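Citrate lyase, subunit 1 (Methanosaeta concilii, PDB 6HXI) probably makes acetyl-CoA and oxaloacetate from citrate and coenzyme A at the cost of ATP, as part of ATP citrate lyase. Local coordinates at residues 57-62 with 105-110; 374-379 with 407-412. All coordinates share one frame; numbering follows the deposited sequence.

Contact 1. Residues 57-62 with 105-110; sequences VVKPDQ and YFLIEP
Two central strands of the small antiparallel sheet in the ATP-grasp region, 56-60 and 106-110, run nearly antiparallel here, 163° between the N-to-C directions of the short strand segments. V57 with E109 and K59 with L107 are hydrogen-bonded pairs. V58-I108 and P60-F106 are non-hydrogen-bonded pairs. The L107 N to K59 O bond, 2.8 Å, runs nearly along the C=O axis, as does V57 N to E109 O. Beyond the strand end D61 N reaches Y105 O at 2.8 Å but approaches from above the carbonyl plane, so this bond lies off that plane, unlike the bonds within the strands.

V58, P60, I108 and F106 share one face. V58 CG2, anti to its backbone N, lies alongside I108 CG1 at 3.8 Å, and P60 CB meets F106 CE2 at 3.9 Å. On the other face K59 and E109 both place CG in the crowded position between N and carbonyl carbon, and their extended chains cross obliquely. The K59 NZ to E109 OE2 salt bridge is long and weak at 3.3 Å; K59 NZ also pairs with E8 and D214, and E109 OE1 with K12, so the buried ends of K59 and E109 join a wider set of opposite charges.

Strands 33-35 and 74-75 flank the pair, helix 79-89 packs on the V58 and F106 face, and helix 8-18 on the L107 and K59 face.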
loop_
_atom_site.group_PDB
_atom_site.type_symbol
_atom_site.label_atom_id
_atom_site.label_comp_id
_atom_site.label_asym_id
_atom_site.label_seq_id
_atom_site.Cartn_x
_atom_site.Cartn_y
_atom_site.Cartn_z
ATOM N N VAL C 57 28.602 -62.219 -44.491
ATOM C CA VAL C 57 27.520 -63.058 -43.973
ATOM C C VAL C 57 26.261 -62.164 -44.014
ATOM O O VAL C 57 26.280 -61.038 -43.507
ATOM C CB VAL C 57 27.775 -63.620 -42.538
ATOM C CG1 VAL C 57 26.582 -64.422 -42.027
ATOM C CG2 VAL C 57 29.026 -64.477 -42.489
ATOM N N VAL C 58 25.194 -62.654 -44.635
ATOM C CA VAL C 58 23.939 -61.915 -44.690
ATOM C C VAL C 58 22.803 -62.879 -44.294
ATOM O O VAL C 58 22.707 -63.992 -44.818
ATOM C CB VAL C 58 23.716 -61.091 -46.000
ATOM C CG1 VAL C 58 23.881 -61.930 -47.261
ATOM C CG2 VAL C 58 22.392 -60.334 -45.995
ATOM N N LYS C 59 22.026 -62.476 -43.277
ATOM C CA LYS C 59 20.950 -63.268 -42.683
ATOM C C LYS C 59 19.761 -62.390 -42.239
ATOM O O LYS C 59 19.982 -61.230 -41.869
ATOM C CB LYS C 59 21.492 -64.097 -41.494
ATOM C CG LYS C 59 22.249 -63.292 -40.429
ATOM C CD LYS C 59 23.025 -64.188 -39.485
ATOM C CE LYS C 59 24.145 -63.443 -38.815
ATOM N NZ LYS C 59 24.710 -64.199 -37.661
ATOM N N PRO C 60 18.500 -62.912 -42.239
ATOM C CA PRO C 60 17.370 -62.081 -41.785
ATOM C C PRO C 60 17.399 -61.790 -40.276
ATOM O O PRO C 60 17.657 -62.690 -39.473
ATOM C CB PRO C 60 16.132 -62.883 -42.208
ATOM C CG PRO C 60 16.595 -64.284 -42.291
ATOM C CD PRO C 60 18.052 -64.269 -42.632
ATOM N N ASP C 61 17.161 -60.515 -39.909
ATOM C CA ASP C 61 17.166 -60.024 -38.534
ATOM C C ASP C 61 15.751 -59.605 -38.112
ATOM O O ASP C 61 15.494 -58.427 -37.858
ATOM C CB ASP C 61 18.184 -58.872 -38.385
ATOM C CG ASP C 61 18.685 -58.632 -36.969
ATOM O OD1 ASP C 61 18.220 -59.339 -36.038
ATOM O OD2 ASP C 61 19.542 -57.742 -36.789
ATOM N N GLN C 62 14.834 -60.578 -38.037
ATOM C CA GLN C 62 13.439 -60.320 -37.676
ATOM C C GLN C 62 12.982 -61.141 -36.459
ATOM O O GLN C 62 11.791 -61.450 -36.309
ATOM C CB GLN C 62 12.525 -60.506 -38.898
ATOM C CG GLN C 62 12.467 -59.274 -39.789
ATOM C CD GLN C 62 11.742 -59.538 -41.081
ATOM O OE1 GLN C 62 12.275 -60.162 -41.999
ATOM N NE2 GLN C 62 10.516 -59.047 -41.190
ATOM N N TYR C 105 13.971 -57.289 -42.955
ATOM C CA TYR C 105 15.209 -56.821 -42.321
ATOM C C TYR C 105 16.309 -57.865 -42.364
ATOM O O TYR C 105 16.073 -59.022 -42.013
ATOM C CB TYR C 105 14.953 -56.295 -40.902
ATOM C CG TYR C 105 14.067 -55.066 -40.891
ATOM C CD1 TYR C 105 14.610 -53.791 -41.022
ATOM C CD2 TYR C 105 12.684 -55.176 -40.758
ATOM C CE1 TYR C 105 13.797 -52.656 -41.043
ATOM C CE2 TYR C 105 11.861 -54.051 -40.783
ATOM C CZ TYR C 105 12.422 -52.792 -40.918
ATOM O OH TYR C 105 11.613 -51.677 -40.912
ATOM N N PHE C 106 17.500 -57.455 -42.835
ATOM C CA PHE C 106 18.667 -58.330 -43.006
ATOM C C PHE C 106 19.939 -57.720 -42.447
ATOM O O PHE C 106 20.221 -56.537 -42.676
ATOM C CB PHE C 106 18.887 -58.674 -44.500
ATOM C CG PHE C 106 17.727 -59.370 -45.169
ATOM C CD1 PHE C 106 16.699 -58.638 -45.757
ATOM C CD2 PHE C 106 17.658 -60.756 -45.211
ATOM C CE1 PHE C 106 15.608 -59.282 -46.345
ATOM C CE2 PHE C 106 16.570 -61.401 -45.802
ATOM C CZ PHE C 106 15.556 -60.658 -46.371
ATOM N N LEU C 107 20.728 -58.537 -41.746
ATOM C CA LEU C 107 21.989 -58.075 -41.186
ATOM C C LEU C 107 23.168 -58.498 -42.073
ATOM O O LEU C 107 23.250 -59.660 -42.485
ATOM C CB LEU C 107 22.164 -58.586 -39.736
ATOM C CG LEU C 107 23.544 -58.398 -39.066
ATOM C CD1 LEU C 107 23.820 -56.931 -38.701
ATOM C CD2 LEU C 107 23.688 -59.290 -37.861
ATOM N N ILE C 108 24.068 -57.540 -42.362
ATOM C CA ILE C 108 25.309 -57.789 -43.106
ATOM C C ILE C 108 26.497 -57.558 -42.167
ATOM O O ILE C 108 26.599 -56.521 -41.503
ATOM C CB ILE C 108 25.464 -57.074 -44.484
ATOM C CG1 ILE C 108 24.137 -57.069 -45.276
ATOM C CG2 ILE C 108 26.597 -57.739 -45.311
ATOM C CD1 ILE C 108 24.078 -56.060 -46.390
ATOM N N GLU C 109 27.365 -58.561 -42.090
ATOM C CA GLU C 109 28.554 -58.509 -41.249
ATOM C C GLU C 109 29.738 -59.307 -41.851
ATOM O O GLU C 109 29.500 -60.182 -42.690
ATOM C CB GLU C 109 28.215 -58.990 -39.827
ATOM C CG GLU C 109 27.872 -60.467 -39.708
ATOM C CD GLU C 109 27.632 -60.956 -38.293
ATOM O OE1 GLU C 109 27.918 -60.200 -37.337
ATOM O OE2 GLU C 109 27.173 -62.111 -38.141
ATOM N N PRO C 110 31.002 -59.054 -41.419
ATOM C CA PRO C 110 32.127 -59.843 -41.957
ATOM C C PRO C 110 32.087 -61.321 -41.558
ATOM O O PRO C 110 31.636 -61.655 -40.461
ATOM C CB PRO C 110 33.364 -59.148 -41.376
ATOM C CG PRO C 110 32.887 -58.451 -40.163
ATOM C CD PRO C 110 31.471 -58.050 -40.435
#

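Contact 2. Residues 374-379 with 407-412; sequences YVRRGG and THMTRI
This is a buried contact between a strand end and a loop, in the citrate-binding region, a family of the succinyl-CoA synthetase clan, built here on a parallel sheet. Strand 371-376 runs out at R376, and the turn that leads into helix 412-417 folds against it.

The R376 guanidinium carries the polar part. CG is anti to the backbone N (chi1 -171°) and the chain bends at chi2 (-85°), which brings the group side-on to the T407 carbonyl. Both R376 NE, at 3.0 Å, and R376 NH2, at 3.1 Å, donate to T407 O, which lies near the guanidinium plane. The NH2 bond runs nearly along the C=O axis, whereas NE sits above the carbonyl plane. One oxygen thus accepts two N-H groups, which, with the partners of NH1, restrains the rotation of the guanidinium. M409 CA lies over the centre of one guanidinium face, 3.4 Å above its plane, and M409 CG approaches R376 NH1 at 3.5 Å; the two side chains cross at about a right angle. The strongest polar partner of R376 is E184 of the neighbouring succinyl-CoA ligase subunit alpha chain, a salt bridge from NH1, which also donates to G340 O.

Around Y374 the contact is packing by I412: CB meets Y374 CB at 4.1 Å, and CD1 lies over the backbone, 3.6 Å from Y374 O. I412 CG2 packs against R376 CB at 4.0 Å.

R377, next to R376, donates from NH1 to a bound citrate anion, and the M409 side chain is about 8 Å from it, so the contact lies beside the citrate site. Strands 334-338 and 400-403 pair with 371-376 on its two sides, and helix 280-292 closes over M409 and I412 through Y286.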
loop_
_atom_site.group_PDB
_atom_site.type_symbol
_atom_site.label_atom_id
_atom_site.label_comp_id
_atom_site.label_asym_id
_atom_site.label_seq_id
_atom_site.Cartn_x
_atom_site.Cartn_y
_atom_site.Cartn_z
ATOM N N TYR C 374 -21.415 -51.729 -24.405
ATOM C CA TYR C 374 -21.717 -52.433 -23.152
ATOM C C TYR C 374 -20.708 -51.982 -22.086
ATOM O O TYR C 374 -19.495 -52.086 -22.293
ATOM C CB TYR C 374 -21.699 -53.965 -23.346
ATOM C CG TYR C 374 -22.730 -54.465 -24.335
ATOM C CD1 TYR C 374 -22.518 -54.365 -25.711
ATOM C CD2 TYR C 374 -23.914 -55.053 -23.899
ATOM C CE1 TYR C 374 -23.477 -54.804 -26.627
ATOM C CE2 TYR C 374 -24.873 -55.508 -24.807
ATOM C CZ TYR C 374 -24.648 -55.386 -26.169
ATOM O OH TYR C 374 -25.594 -55.841 -27.056
ATOM N N VAL C 375 -21.218 -51.428 -20.973
ATOM C CA VAL C 375 -20.428 -50.886 -19.866
ATOM C C VAL C 375 -20.697 -51.602 -18.528
ATOM O O VAL C 375 -21.853 -51.816 -18.191
ATOM C CB VAL C 375 -20.673 -49.359 -19.716
ATOM C CG1 VAL C 375 -19.701 -48.737 -18.706
ATOM C CG2 VAL C 375 -20.610 -48.638 -21.065
ATOM N N ARG C 376 -19.628 -51.937 -17.770
ATOM C CA ARG C 376 -19.671 -52.490 -16.411
ATOM C C ARG C 376 -18.506 -51.856 -15.651
ATOM O O ARG C 376 -17.350 -52.152 -15.941
ATOM C CB ARG C 376 -19.580 -54.024 -16.357
ATOM C CG ARG C 376 -19.853 -54.609 -14.953
ATOM C CD ARG C 376 -18.629 -54.634 -14.031
ATOM N NE ARG C 376 -18.923 -55.200 -12.709
ATOM C CZ ARG C 376 -18.017 -55.421 -11.759
ATOM N NH1 ARG C 376 -16.738 -55.130 -11.969
ATOM N NH2 ARG C 376 -18.380 -55.956 -10.601
ATOM N N ARG C 377 -18.806 -51.004 -14.681
ATOM C CA ARG C 377 -17.759 -50.343 -13.929
ATOM C C ARG C 377 -18.149 -49.993 -12.505
ATOM O O ARG C 377 -19.298 -49.678 -12.222
ATOM C CB ARG C 377 -17.272 -49.095 -14.703
ATOM C CG ARG C 377 -15.957 -48.478 -14.229
ATOM C CD ARG C 377 -14.725 -49.328 -14.474
ATOM N NE ARG C 377 -13.512 -48.525 -14.289
ATOM C CZ ARG C 377 -12.407 -48.946 -13.688
ATOM N NH1 ARG C 377 -12.324 -50.187 -13.231
ATOM N NH2 ARG C 377 -11.361 -48.142 -13.576
ATOM N N GLY C 378 -17.153 -50.077 -11.631
ATOM C CA GLY C 378 -17.192 -49.680 -10.229
ATOM C C GLY C 378 -15.913 -48.909 -9.935
ATOM O O GLY C 378 -14.982 -48.911 -10.760
ATOM N N GLY C 379 -15.868 -48.247 -8.779
ATOM C CA GLY C 379 -14.711 -47.455 -8.377
ATOM C C GLY C 379 -15.015 -46.018 -7.973
ATOM O O GLY C 379 -16.189 -45.629 -7.930
ATOM N N THR C 407 -23.652 -56.112 -11.003
ATOM C CA THR C 407 -23.506 -57.054 -12.111
ATOM C C THR C 407 -22.117 -57.662 -11.970
ATOM O O THR C 407 -21.147 -56.944 -11.668
ATOM C CB THR C 407 -23.634 -56.300 -13.449
ATOM O OG1 THR C 407 -24.880 -55.615 -13.482
ATOM C CG2 THR C 407 -23.509 -57.204 -14.656
ATOM N N HIS C 408 -22.024 -58.980 -12.200
ATOM C CA HIS C 408 -20.771 -59.728 -12.168
ATOM C C HIS C 408 -19.840 -59.144 -13.249
ATOM O O HIS C 408 -20.293 -58.842 -14.352
ATOM C CB HIS C 408 -21.059 -61.233 -12.352
ATOM C CG HIS C 408 -19.855 -62.081 -12.607
ATOM N ND1 HIS C 408 -18.700 -61.955 -11.843
ATOM C CD2 HIS C 408 -19.667 -63.056 -13.526
ATOM C CE1 HIS C 408 -17.843 -62.835 -12.338
ATOM N NE2 HIS C 408 -18.387 -63.537 -13.340
ATOM N N MET C 409 -18.576 -58.917 -12.904
ATOM C CA MET C 409 -17.582 -58.254 -13.772
ATOM C C MET C 409 -17.669 -58.606 -15.266
ATOM O O MET C 409 -17.809 -57.713 -16.104
ATOM C CB MET C 409 -16.146 -58.467 -13.268
ATOM C CG MET C 409 -15.138 -57.556 -13.952
ATOM S SD MET C 409 -13.438 -57.848 -13.440
ATOM C CE MET C 409 -13.015 -59.245 -14.443
ATOM N N THR C 410 -17.631 -59.895 -15.584
ATOM C CA THR C 410 -17.582 -60.356 -16.965
ATOM C C THR C 410 -18.962 -60.729 -17.561
ATOM O O THR C 410 -19.001 -61.333 -18.640
ATOM C CB THR C 410 -16.543 -61.486 -17.064
ATOM O OG1 THR C 410 -16.328 -61.795 -18.435
ATOM C CG2 THR C 410 -16.929 -62.735 -16.277
ATOM N N ARG C 411 -20.074 -60.316 -16.903
ATOM C CA ARG C 411 -21.427 -60.617 -17.367
ATOM C C ARG C 411 -21.806 -59.889 -18.672
ATOM O O ARG C 411 -22.676 -60.373 -19.400
ATOM C CB ARG C 411 -22.464 -60.369 -16.263
ATOM C CG ARG C 411 -23.634 -61.354 -16.277
ATOM C CD ARG C 411 -24.774 -60.907 -15.372
ATOM N NE ARG C 411 -24.441 -60.992 -13.943
ATOM C CZ ARG C 411 -25.126 -60.394 -12.969
ATOM N NH1 ARG C 411 -26.188 -59.649 -13.256
ATOM N NH2 ARG C 411 -24.752 -60.533 -11.704
ATOM N N ILE C 412 -21.139 -58.748 -18.984
ATOM C CA ILE C 412 -21.406 -57.986 -20.216
ATOM C C ILE C 412 -20.873 -58.712 -21.469
ATOM O O ILE C 412 -21.297 -58.391 -22.580
ATOM C CB ILE C 412 -20.957 -56.499 -20.162
ATOM C CG1 ILE C 412 -19.442 -56.339 -19.822
ATOM C CG2 ILE C 412 -21.856 -55.689 -19.214
ATOM C CD1 ILE C 412 -18.771 -55.152 -20.514
#

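In the fold
Both contacts are buried, yet they hold different elements in different regions: their centres are 49 Å apart, with no touch, on opposite sides of the chain's centre. Contact 1 is strand against strand, so its bonds are mainly backbone to backbone, and its charged side chains are answered within the same chain. Contact 2 sets a loop against a strand end; here the hydrogen bonds across the segments run from a side chain, one arginine, to a backbone carbonyl. Contact 1 buries 621 Å² and touches no other protein chain, while contact 2 buries 344 Å², lies against the neighbouring succinyl-CoA ligase subunit alpha chain and borders a bound citrate.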